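Local coordinates for protein ribonucleoside-diphosphate reductase (Pseudomonas aeruginosa, PDB 5IM3) that probably supplies the precursors for DNA synthesis by reducing ribonucleoside diphosphates to deoxyribonucleotides, and binds dATP as an allosteric ligand, at residues G237-A242 / L258-E263; Y453-H458 / T564-C569; T483-P488 / R549-M554. All coordinates share one frame; numbering follows the deposited sequence.

Contact 1 (G237-A242 / L258-E263)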
loop_
_atom_site.group_PDB
_atom_site.type_symbol
_atom_site.label_atom_id
_atom_site.label_comp_id
_atom_site.label_asym_id
_atom_site.label_seq_id
_atom_site.Cartn_x
_atom_site.Cartn_y
_atom_site.Cartn_z
ATOM N N GLY A 237 -11.745 38.838 -52.897
ATOM C CA GLY A 237 -10.570 39.415 -53.529
ATOM C C GLY A 237 -9.826 38.414 -54.394
ATOM O O GLY A 237 -9.343 38.752 -55.476
ATOM N N PHE A 238 -9.725 37.166 -53.926
ATOM C CA PHE A 238 -9.094 36.120 -54.725
ATOM C C PHE A 238 -9.876 35.868 -56.008
ATOM O O PHE A 238 -9.292 35.755 -57.091
ATOM C CB PHE A 238 -8.980 34.837 -53.899
ATOM C CG PHE A 238 -8.278 33.707 -54.608
ATOM C CD1 PHE A 238 -6.898 33.592 -54.562
ATOM C CD2 PHE A 238 -9.001 32.751 -55.305
ATOM C CE1 PHE A 238 -6.253 32.551 -55.205
ATOM C CE2 PHE A 238 -8.359 31.707 -55.949
ATOM C CZ PHE A 238 -6.985 31.608 -55.897
ATOM N N LEU A 239 -11.202 35.789 -55.906
ATOM C CA LEU A 239 -12.056 35.533 -57.057
ATOM C C LEU A 239 -12.224 36.746 -57.959
ATOM O O LEU A 239 -12.878 36.631 -59.001
ATOM C CB LEU A 239 -13.434 35.058 -56.586
ATOM C CG LEU A 239 -13.471 33.694 -55.900
ATOM C CD1 LEU A 239 -14.850 33.416 -55.324
ATOM C CD2 LEU A 239 -13.065 32.597 -56.880
ATOM N N GLY A 240 -11.657 37.892 -57.597
ATOM C CA GLY A 240 -11.815 39.085 -58.402
ATOM C C GLY A 240 -13.214 39.650 -58.419
ATOM O O GLY A 240 -13.528 40.467 -59.286
ATOM N N VAL A 241 -14.071 39.235 -57.486
ATOM C CA VAL A 241 -15.424 39.778 -57.415
ATOM C C VAL A 241 -15.414 41.147 -56.749
ATOM O O VAL A 241 -15.919 42.129 -57.305
ATOM C CB VAL A 241 -16.354 38.799 -56.673
ATOM C CG1 VAL A 241 -17.762 39.375 -56.554
ATOM C CG2 VAL A 241 -16.390 37.457 -57.385
ATOM N N ALA A 242 -14.844 41.232 -55.551
ATOM C CA ALA A 242 -14.765 42.490 -54.827
ATOM C C ALA A 242 -13.567 42.444 -53.893
ATOM O O ALA A 242 -13.191 41.378 -53.396
ATOM C CB ALA A 242 -16.048 42.766 -54.033
ATOM N N LEU A 258 -20.295 32.514 -56.822
ATOM C CA LEU A 258 -20.401 31.081 -57.091
ATOM C C LEU A 258 -19.805 30.698 -58.440
ATOM O O LEU A 258 -18.910 29.835 -58.479
ATOM C CB LEU A 258 -21.864 30.646 -56.971
ATOM C CG LEU A 258 -22.173 29.226 -57.456
ATOM C CD1 LEU A 258 -21.396 28.186 -56.654
ATOM C CD2 LEU A 258 -23.663 28.951 -57.390
ATOM N N PRO A 259 -20.237 31.273 -59.567
ATOM C CA PRO A 259 -19.619 30.885 -60.846
ATOM C C PRO A 259 -18.138 31.196 -60.904
ATOM O O PRO A 259 -17.376 30.428 -61.506
ATOM C CB PRO A 259 -20.419 31.688 -61.883
ATOM C CG PRO A 259 -20.965 32.840 -61.136
ATOM C CD PRO A 259 -21.255 32.323 -59.751
ATOM N N ALA A 260 -17.700 32.297 -60.289
ATOM C CA ALA A 260 -16.270 32.579 -60.215
ATOM C C ALA A 260 -15.549 31.520 -59.397
ATOM O O ALA A 260 -14.406 31.159 -59.700
ATOM C CB ALA A 260 -16.034 33.964 -59.614
ATOM N N TYR A 261 -16.202 31.007 -58.353
ATOM C CA TYR A 261 -15.578 29.991 -57.514
ATOM C C TYR A 261 -15.419 28.681 -58.274
ATOM O O TYR A 261 -14.352 28.058 -58.242
ATOM C CB TYR A 261 -16.404 29.783 -56.244
ATOM C CG TYR A 261 -16.044 28.527 -55.489
ATOM C CD1 TYR A 261 -14.956 28.498 -54.630
ATOM C CD2 TYR A 261 -16.793 27.369 -55.638
ATOM C CE1 TYR A 261 -14.621 27.348 -53.940
ATOM C CE2 TYR A 261 -16.466 26.213 -54.955
ATOM C CZ TYR A 261 -15.381 26.209 -54.106
ATOM O OH TYR A 261 -15.054 25.063 -53.422
ATOM N N ILE A 262 -16.473 28.250 -58.970
ATOM C CA ILE A 262 -16.418 26.985 -59.698
ATOM C C ILE A 262 -15.369 27.044 -60.800
ATOM O O ILE A 262 -14.649 26.070 -61.043
ATOM C CB ILE A 262 -17.807 26.634 -60.262
ATOM C CG1 ILE A 262 -18.812 26.436 -59.120
ATOM C CG2 ILE A 262 -17.731 25.389 -61.145
ATOM C CD1 ILE A 262 -18.507 25.256 -58.216
ATOM N N GLU A 263 -15.271 28.180 -61.492
ATOM C CA GLU A 263 -14.321 28.290 -62.593
ATOM C C GLU A 263 -12.887 28.181 -62.091
ATOM O O GLU A 263 -12.075 27.438 -62.654
ATOM C CB GLU A 263 -14.535 29.603 -63.348
ATOM C CG GLU A 263 -13.765 29.689 -64.660
ATOM C CD GLU A 263 -14.173 30.881 -65.508
ATOM O OE1 GLU A 263 -15.000 31.699 -65.045
ATOM O OE2 GLU A 263 -13.667 31.001 -66.646
#
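Leu239 meets Tyr261 at the root of its side chain and not on its ring: CD1 of Leu239 lies 4.1 Å from CB of Tyr261, and CD2 of the same leucine comes to 3.7 Å from the tyrosine CA. With CG anti to the backbone N (chi1 165°), the aromatic ring of Tyr261 is carried off from this touch, toward Ile321 and Arg325 of helix 319-330 and the loop residues Val271 and Ile309. Its OH makes a weak hydrogen bond to Glu317. The ring of Phe238 does not touch residues 258-263; it stacks on Phe316 and has a cation-pi partner in Lys264, further along helix 250-267.

The contact joins two successive helices, 219-239 and 250-267, where the chain leaves the first of them. Gly240 has a positive phi (68°) and forms a Schellman motif, with two bonds back into the last turn. Val241 follows directly and faces the second helix again.

Ala260 turns its methyl to both Leu239 and Val241. Its CB is 4.1 Å from CB of Leu239 and 4.2 Å from CG2 of Val241, and the small methyl lets the backbones approach to 6.0 Å between CA of Leu239 and CA of Ala260. The leucine continues past it, CD2 resting 3.4 Å from the carbonyl O of Ala260, a van der Waals contact of a methyl with a backbone oxygen. On the far side of helix 250-267, Leu258 and Ile262 turn away from Leu239 and pack against helix 280-286.

Contact 2 (Y453-H458 / T564-C569)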
loop_
_atom_site.group_PDB
_atom_site.type_symbol
_atom_site.label_atom_id
_atom_site.label_comp_id
_atom_site.label_asym_id
_atom_site.label_seq_id
_atom_site.Cartn_x
_atom_site.Cartn_y
_atom_site.Cartn_z
ATOM N N TYR A 453 -11.032 -7.115 -33.586
ATOM C CA TYR A 453 -12.052 -7.830 -32.831
ATOM C C TYR A 453 -11.667 -9.298 -32.688
ATOM O O TYR A 453 -11.141 -9.905 -33.626
ATOM C CB TYR A 453 -13.415 -7.729 -33.518
ATOM C CG TYR A 453 -14.109 -6.399 -33.359
ATOM C CD1 TYR A 453 -13.727 -5.298 -34.115
ATOM C CD2 TYR A 453 -15.177 -6.255 -32.487
ATOM C CE1 TYR A 453 -14.371 -4.084 -33.986
ATOM C CE2 TYR A 453 -15.828 -5.042 -32.349
ATOM C CZ TYR A 453 -15.419 -3.961 -33.102
ATOM O OH TYR A 453 -16.057 -2.752 -32.975
ATOM N N LEU A 454 -11.944 -9.869 -31.517
ATOM C CA LEU A 454 -11.692 -11.285 -31.277
ATOM C C LEU A 454 -12.819 -11.868 -30.436
ATOM O O LEU A 454 -13.255 -11.255 -29.460
ATOM C CB LEU A 454 -10.351 -11.504 -30.573
ATOM C CG LEU A 454 -9.793 -12.919 -30.701
ATOM C CD1 LEU A 454 -9.297 -13.167 -32.119
ATOM C CD2 LEU A 454 -8.686 -13.156 -29.688
ATOM N N GLU A 455 -13.284 -13.054 -30.821
ATOM C CA GLU A 455 -14.376 -13.709 -30.118
ATOM C C GLU A 455 -13.863 -14.365 -28.836
ATOM O O GLU A 455 -12.697 -14.760 -28.740
ATOM C CB GLU A 455 -15.044 -14.739 -31.032
ATOM C CG GLU A 455 -16.471 -15.097 -30.647
ATOM C CD GLU A 455 -17.255 -15.703 -31.796
ATOM O OE1 GLU A 455 -17.010 -15.315 -32.962
ATOM O OE2 GLU A 455 -18.121 -16.563 -31.538
ATOM N N THR A 456 -14.756 -14.480 -27.844
ATOM C CA THR A 456 -14.337 -14.718 -26.463
ATOM C C THR A 456 -13.868 -16.148 -26.193
ATOM O O THR A 456 -13.204 -16.379 -25.175
ATOM C CB THR A 456 -15.482 -14.368 -25.506
ATOM O OG1 THR A 456 -16.062 -13.116 -25.894
ATOM C CG2 THR A 456 -14.967 -14.241 -24.081
ATOM N N TRP A 457 -14.192 -17.106 -27.058
ATOM C CA TRP A 457 -13.674 -18.463 -26.921
ATOM C C TRP A 457 -12.344 -18.663 -27.640
ATOM O O TRP A 457 -11.759 -19.747 -27.544
ATOM C CB TRP A 457 -14.693 -19.485 -27.442
ATOM C CG TRP A 457 -15.214 -19.197 -28.822
ATOM C CD1 TRP A 457 -16.424 -18.651 -29.142
ATOM C CD2 TRP A 457 -14.544 -19.442 -30.066
ATOM N NE1 TRP A 457 -16.550 -18.542 -30.503
ATOM C CE2 TRP A 457 -15.409 -19.017 -31.095
ATOM C CE3 TRP A 457 -13.300 -19.976 -30.410
ATOM C CZ2 TRP A 457 -15.071 -19.112 -32.443
ATOM C CZ3 TRP A 457 -12.964 -20.069 -31.753
ATOM C CH2 TRP A 457 -13.847 -19.641 -32.751
ATOM N N HIS A 458 -11.856 -17.651 -28.355
ATOM C CA HIS A 458 -10.605 -17.776 -29.090
ATOM C C HIS A 458 -9.450 -18.036 -28.130
ATOM O O HIS A 458 -9.324 -17.381 -27.092
ATOM C CB HIS A 458 -10.353 -16.502 -29.895
ATOM C CG HIS A 458 -9.327 -16.651 -30.976
ATOM N ND1 HIS A 458 -7.973 -16.661 -30.723
ATOM C CD2 HIS A 458 -9.460 -16.769 -32.318
ATOM C CE1 HIS A 458 -7.315 -16.789 -31.861
ATOM N NE2 HIS A 458 -8.194 -16.855 -32.844
ATOM N N THR A 564 -18.471 -5.646 -27.058
ATOM C CA THR A 564 -19.539 -5.676 -28.050
ATOM C C THR A 564 -20.132 -7.077 -28.083
ATOM O O THR A 564 -19.448 -8.059 -27.784
ATOM C CB THR A 564 -19.034 -5.281 -29.451
ATOM O OG1 THR A 564 -18.149 -6.290 -29.946
ATOM C CG2 THR A 564 -18.302 -3.937 -29.408
ATOM N N PHE A 565 -21.408 -7.167 -28.454
ATOM C CA PHE A 565 -22.180 -8.396 -28.294
ATOM C C PHE A 565 -22.566 -8.967 -29.653
ATOM O O PHE A 565 -23.312 -8.341 -30.415
ATOM C CB PHE A 565 -23.403 -8.135 -27.420
ATOM C CG PHE A 565 -23.045 -7.657 -26.046
ATOM C CD1 PHE A 565 -22.424 -8.510 -25.150
ATOM C CD2 PHE A 565 -23.290 -6.350 -25.663
ATOM C CE1 PHE A 565 -22.074 -8.076 -23.888
ATOM C CE2 PHE A 565 -22.940 -5.909 -24.399
ATOM C CZ PHE A 565 -22.329 -6.774 -23.513
ATOM N N LYS A 566 -22.078 -10.177 -29.927
ATOM C CA LYS A 566 -22.152 -10.758 -31.261
ATOM C C LYS A 566 -23.579 -11.134 -31.643
ATOM O O LYS A 566 -23.993 -10.931 -32.790
ATOM C CB LYS A 566 -21.228 -11.979 -31.317
ATOM C CG LYS A 566 -21.527 -13.001 -32.403
ATOM C CD LYS A 566 -20.636 -14.214 -32.238
ATOM C CE LYS A 566 -20.928 -15.262 -33.291
ATOM N NZ LYS A 566 -20.343 -16.582 -32.920
ATOM N N ASP A 567 -24.340 -11.688 -30.708
ATOM C CA ASP A 567 -25.614 -12.310 -31.046
ATOM C C ASP A 567 -26.719 -11.295 -31.323
ATOM O O ASP A 567 -27.469 -11.470 -32.296
ATOM C CB ASP A 567 -26.018 -13.278 -29.934
ATOM C CG ASP A 567 -25.170 -14.543 -29.938
ATOM O OD1 ASP A 567 -24.879 -15.060 -31.038
ATOM O OD2 ASP A 567 -24.781 -15.013 -28.849
ATOM N N PRO A 568 -26.879 -10.234 -30.524
ATOM C CA PRO A 568 -27.847 -9.197 -30.920
ATOM C C PRO A 568 -27.488 -8.518 -32.234
ATOM O O PRO A 568 -28.392 -8.151 -32.994
ATOM C CB PRO A 568 -27.832 -8.215 -29.736
ATOM C CG PRO A 568 -26.615 -8.540 -28.952
ATOM C CD PRO A 568 -26.354 -9.999 -29.168
ATOM N N CYS A 569 -26.195 -8.351 -32.534
ATOM C CA CYS A 569 -25.808 -7.781 -33.822
ATOM C C CYS A 569 -26.226 -8.672 -34.985
ATOM O O CYS A 569 -26.509 -8.170 -36.078
ATOM C CB CYS A 569 -24.296 -7.552 -33.877
ATOM S SG CYS A 569 -23.676 -6.258 -32.790
#
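Tyr453 opens the contact by turning the edge of its ring to Thr564. The hydroxyl oxygen OG1 of Thr564 lies in the plane of the ring, 3.6 Å from CE2, and the threonine methyl CG2 is 4.0 Å from the same carbon. This is a van der Waals approach, the two side chains standing at about a right angle; the polar ends are bound to others, Tyr453 OH to the carbonyl of Asn585 and Thr564 OG1 to that of Asn485.

Tyr453 and Glu455 belong to strand 450-455 of the ten-stranded alpha-beta barrel. Strand 482-487 runs between it and strand 562-565, so the contact reaches across an intervening strand, whose Trp486 packs against Glu455, Thr564 and Lys566. CG of Glu455 is anti to the backbone N (chi1 -158°) and the chain beyond it is extended, which brings the carboxylate over to Lys566 in the first turn of helix 566-571. The lysine, itself fully extended, answers with a salt bridge: NZ donates to OE2 over 2.6 Å, on the syn side but 32° out of the carboxylate plane.

After the strand a type I turn from Glu455 to His458 folds the chain back, closed by His458 N to Glu455 O at 3.0 Å. Trp457 is thereby placed with one face over CB of Glu455, and its NE1 makes a weak, bent bond of 2.7 Å to Glu455 OE2.

OE2 is thus shared by an ammonium and an indole N-H, while OE1 has His513 as partner and Lys566 NZ also reaches the carbonyl of Leu515. Both ends of this buried salt bridge are further bonded, which holds the carboxylate in orientation; the lysine charge and the indole N-H would probably favour its ionised form.

Contact 3 (T483-P488 / R549-M554)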
loop_
_atom_site.group_PDB
_atom_site.type_symbol
_atom_site.label_atom_id
_atom_site.label_comp_id
_atom_site.label_asym_id
_atom_site.label_seq_id
_atom_site.Cartn_x
_atom_site.Cartn_y
_atom_site.Cartn_z
ATOM N N THR A 483 -8.702 -2.509 -29.766
ATOM C CA THR A 483 -9.152 -3.879 -29.600
ATOM C C THR A 483 -10.580 -3.868 -29.080
ATOM O O THR A 483 -10.989 -2.939 -28.376
ATOM C CB THR A 483 -8.256 -4.657 -28.618
ATOM O OG1 THR A 483 -8.222 -3.968 -27.368
ATOM C CG2 THR A 483 -6.833 -4.793 -29.150
ATOM N N ALA A 484 -11.338 -4.911 -29.424
ATOM C CA ALA A 484 -12.696 -5.053 -28.919
ATOM C C ALA A 484 -13.037 -6.527 -28.767
ATOM O O ALA A 484 -12.622 -7.353 -29.580
ATOM C CB ALA A 484 -13.716 -4.376 -29.837
ATOM N N ASN A 485 -13.799 -6.843 -27.721
ATOM C CA ASN A 485 -14.324 -8.187 -27.528
ATOM C C ASN A 485 -15.572 -8.404 -28.376
ATOM O O ASN A 485 -16.465 -7.552 -28.424
ATOM C CB ASN A 485 -14.665 -8.426 -26.056
ATOM C CG ASN A 485 -13.436 -8.524 -25.173
ATOM O OD1 ASN A 485 -13.219 -7.687 -24.292
ATOM N ND2 ASN A 485 -12.635 -9.561 -25.387
ATOM N N TRP A 486 -15.631 -9.558 -29.033
ATOM C CA TRP A 486 -16.800 -10.011 -29.789
ATOM C C TRP A 486 -17.439 -11.129 -28.961
ATOM O O TRP A 486 -17.053 -12.293 -29.059
ATOM C CB TRP A 486 -16.373 -10.468 -31.185
ATOM C CG TRP A 486 -17.482 -10.682 -32.173
ATOM C CD1 TRP A 486 -17.773 -11.840 -32.834
ATOM C CD2 TRP A 486 -18.433 -9.710 -32.627
ATOM N NE1 TRP A 486 -18.848 -11.650 -33.670
ATOM C CE2 TRP A 486 -19.271 -10.352 -33.562
ATOM C CE3 TRP A 486 -18.656 -8.363 -32.335
ATOM C CZ2 TRP A 486 -20.318 -9.691 -34.206
ATOM C CZ3 TRP A 486 -19.701 -7.707 -32.973
ATOM C CH2 TRP A 486 -20.518 -8.373 -33.895
ATOM N N ILE A 487 -18.414 -10.768 -28.134
ATOM C CA ILE A 487 -18.845 -11.601 -27.013
ATOM C C ILE A 487 -20.119 -12.341 -27.407
ATOM O O ILE A 487 -21.130 -11.688 -27.703
ATOM C CB ILE A 487 -19.075 -10.766 -25.746
ATOM C CG1 ILE A 487 -17.842 -9.915 -25.436
ATOM C CG2 ILE A 487 -19.397 -11.686 -24.565
ATOM C CD1 ILE A 487 -18.073 -8.885 -24.347
ATOM N N PRO A 488 -20.128 -13.674 -27.404
ATOM C CA PRO A 488 -21.389 -14.398 -27.603
ATOM C C PRO A 488 -22.260 -14.350 -26.358
ATOM O O PRO A 488 -21.770 -14.254 -25.230
ATOM C CB PRO A 488 -20.937 -15.835 -27.904
ATOM C CG PRO A 488 -19.452 -15.763 -28.127
ATOM C CD PRO A 488 -18.975 -14.587 -27.355
ATOM N N ARG A 549 -13.925 -11.004 -15.255
ATOM C CA ARG A 549 -13.216 -10.075 -14.379
ATOM C C ARG A 549 -11.963 -9.528 -15.052
ATOM O O ARG A 549 -11.663 -8.333 -14.944
ATOM C CB ARG A 549 -12.859 -10.772 -13.062
ATOM C CG ARG A 549 -11.977 -9.949 -12.130
ATOM C CD ARG A 549 -11.678 -10.685 -10.825
ATOM N NE ARG A 549 -12.850 -10.780 -9.956
ATOM C CZ ARG A 549 -12.811 -11.152 -8.678
ATOM N NH1 ARG A 549 -11.654 -11.466 -8.105
ATOM N NH2 ARG A 549 -13.931 -11.208 -7.964
ATOM N N LYS A 550 -11.216 -10.388 -15.747
ATOM C CA LYS A 550 -10.029 -9.929 -16.462
ATOM C C LYS A 550 -10.403 -8.940 -17.559
ATOM O O LYS A 550 -9.705 -7.941 -17.771
ATOM C CB LYS A 550 -9.282 -11.128 -17.046
ATOM C CG LYS A 550 -7.991 -10.781 -17.774
ATOM C CD LYS A 550 -6.937 -10.257 -16.813
ATOM C CE LYS A 550 -5.591 -10.109 -17.497
ATOM N NZ LYS A 550 -4.559 -9.563 -16.573
ATOM N N MET A 551 -11.505 -9.200 -18.264
ATOM C CA MET A 551 -11.947 -8.290 -19.314
ATOM C C MET A 551 -12.274 -6.913 -18.747
ATOM O O MET A 551 -11.909 -5.889 -19.335
ATOM C CB MET A 551 -13.158 -8.882 -20.038
ATOM C CG MET A 551 -12.856 -10.179 -20.784
ATOM S SD MET A 551 -14.317 -11.187 -21.112
ATOM C CE MET A 551 -15.250 -10.107 -22.204
ATOM N N LEU A 552 -12.953 -6.863 -17.597
ATOM C CA LEU A 552 -13.329 -5.569 -17.033
ATOM C C LEU A 552 -12.133 -4.846 -16.428
ATOM O O LEU A 552 -12.062 -3.614 -16.496
ATOM C CB LEU A 552 -14.432 -5.746 -15.990
ATOM C CG LEU A 552 -15.728 -6.374 -16.510
ATOM C CD1 LEU A 552 -16.752 -6.467 -15.387
ATOM C CD2 LEU A 552 -16.296 -5.598 -17.699
ATOM N N SER A 553 -11.180 -5.580 -15.855
ATOM C CA SER A 553 -10.010 -4.929 -15.277
ATOM C C SER A 553 -9.119 -4.331 -16.359
ATOM O O SER A 553 -8.528 -3.263 -16.161
ATOM C CB SER A 553 -9.224 -5.917 -14.412
ATOM O OG SER A 553 -8.663 -6.948 -15.199
ATOM N N MET A 554 -9.011 -4.999 -17.515
ATOM C CA MET A 554 -8.249 -4.428 -18.624
ATOM C C MET A 554 -8.963 -3.219 -19.215
ATOM O O MET A 554 -8.324 -2.212 -19.539
ATOM C CB MET A 554 -8.009 -5.483 -19.704
ATOM C CG MET A 554 -6.989 -6.549 -19.332
ATOM S SD MET A 554 -5.352 -5.875 -18.990
ATOM C CE MET A 554 -5.387 -5.800 -17.192
#
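The methyl end of Met551 reaches from helix 544-558 to Asn485 and Ile487 on strand 482-487, one of the parallel strands of the reductase barrel. Helix 544-558 leads directly into strand 562-565, the parallel neighbour of 482-487, so the three elements form a beta-alpha-beta crossover, here with a long insertion between the first strand and the helix.

The close part of the contact centres on a single atom. CE of Met551 meets CD1 of Ile487 tip to tip at 3.7 Å, and it also sits 3.8 Å from both CG and OD1 of Asn485, whose side chain the methionine crosses at a slant. The bend at the end of the methionine (chi3 64°) sets the methyl against both partners. Asn485 and Ile487 are two apart on the strand and both turn toward the helix; Leu563 of the adjoining strand touches both. Trp486, between them, points to the opposite side, where it packs on Cys569 and Asn570.

Away from the sheet the helix is more open. Arg549 is exposed, and the partly exposed Lys550 makes a salt bridge with Glu466. Ser553, also partly exposed, folds back on its own helix: its OG donates to the carbonyl O of Lys550 at 2.9 Å, tilted 34° from the carbonyl plane, on the same face from which Met554 N reaches that oxygen.

Contact 1 comes first along the chain and stands apart, in a helical region whose centre is about 54 Å from that of contact 2 and about 55 Å from that of contact 3. Contacts 2 and 3 are neighbours in the barrel domain, with centres about 10 Å apart, and contact 3 is nested within the loop that contact 2 closes. They share one sheet, through strand 482-487, and helix 544-558 of contact 3 runs on into strand 562-565 of contact 2. The two are joined directly by Lys566 N to Ile487 O, a probable hydrogen bond of 2.9 Å. Together they tie three parallel strands adjacent in the sheet and a flanking helix into one part of the barrel, remote from the helix pair of contact 1.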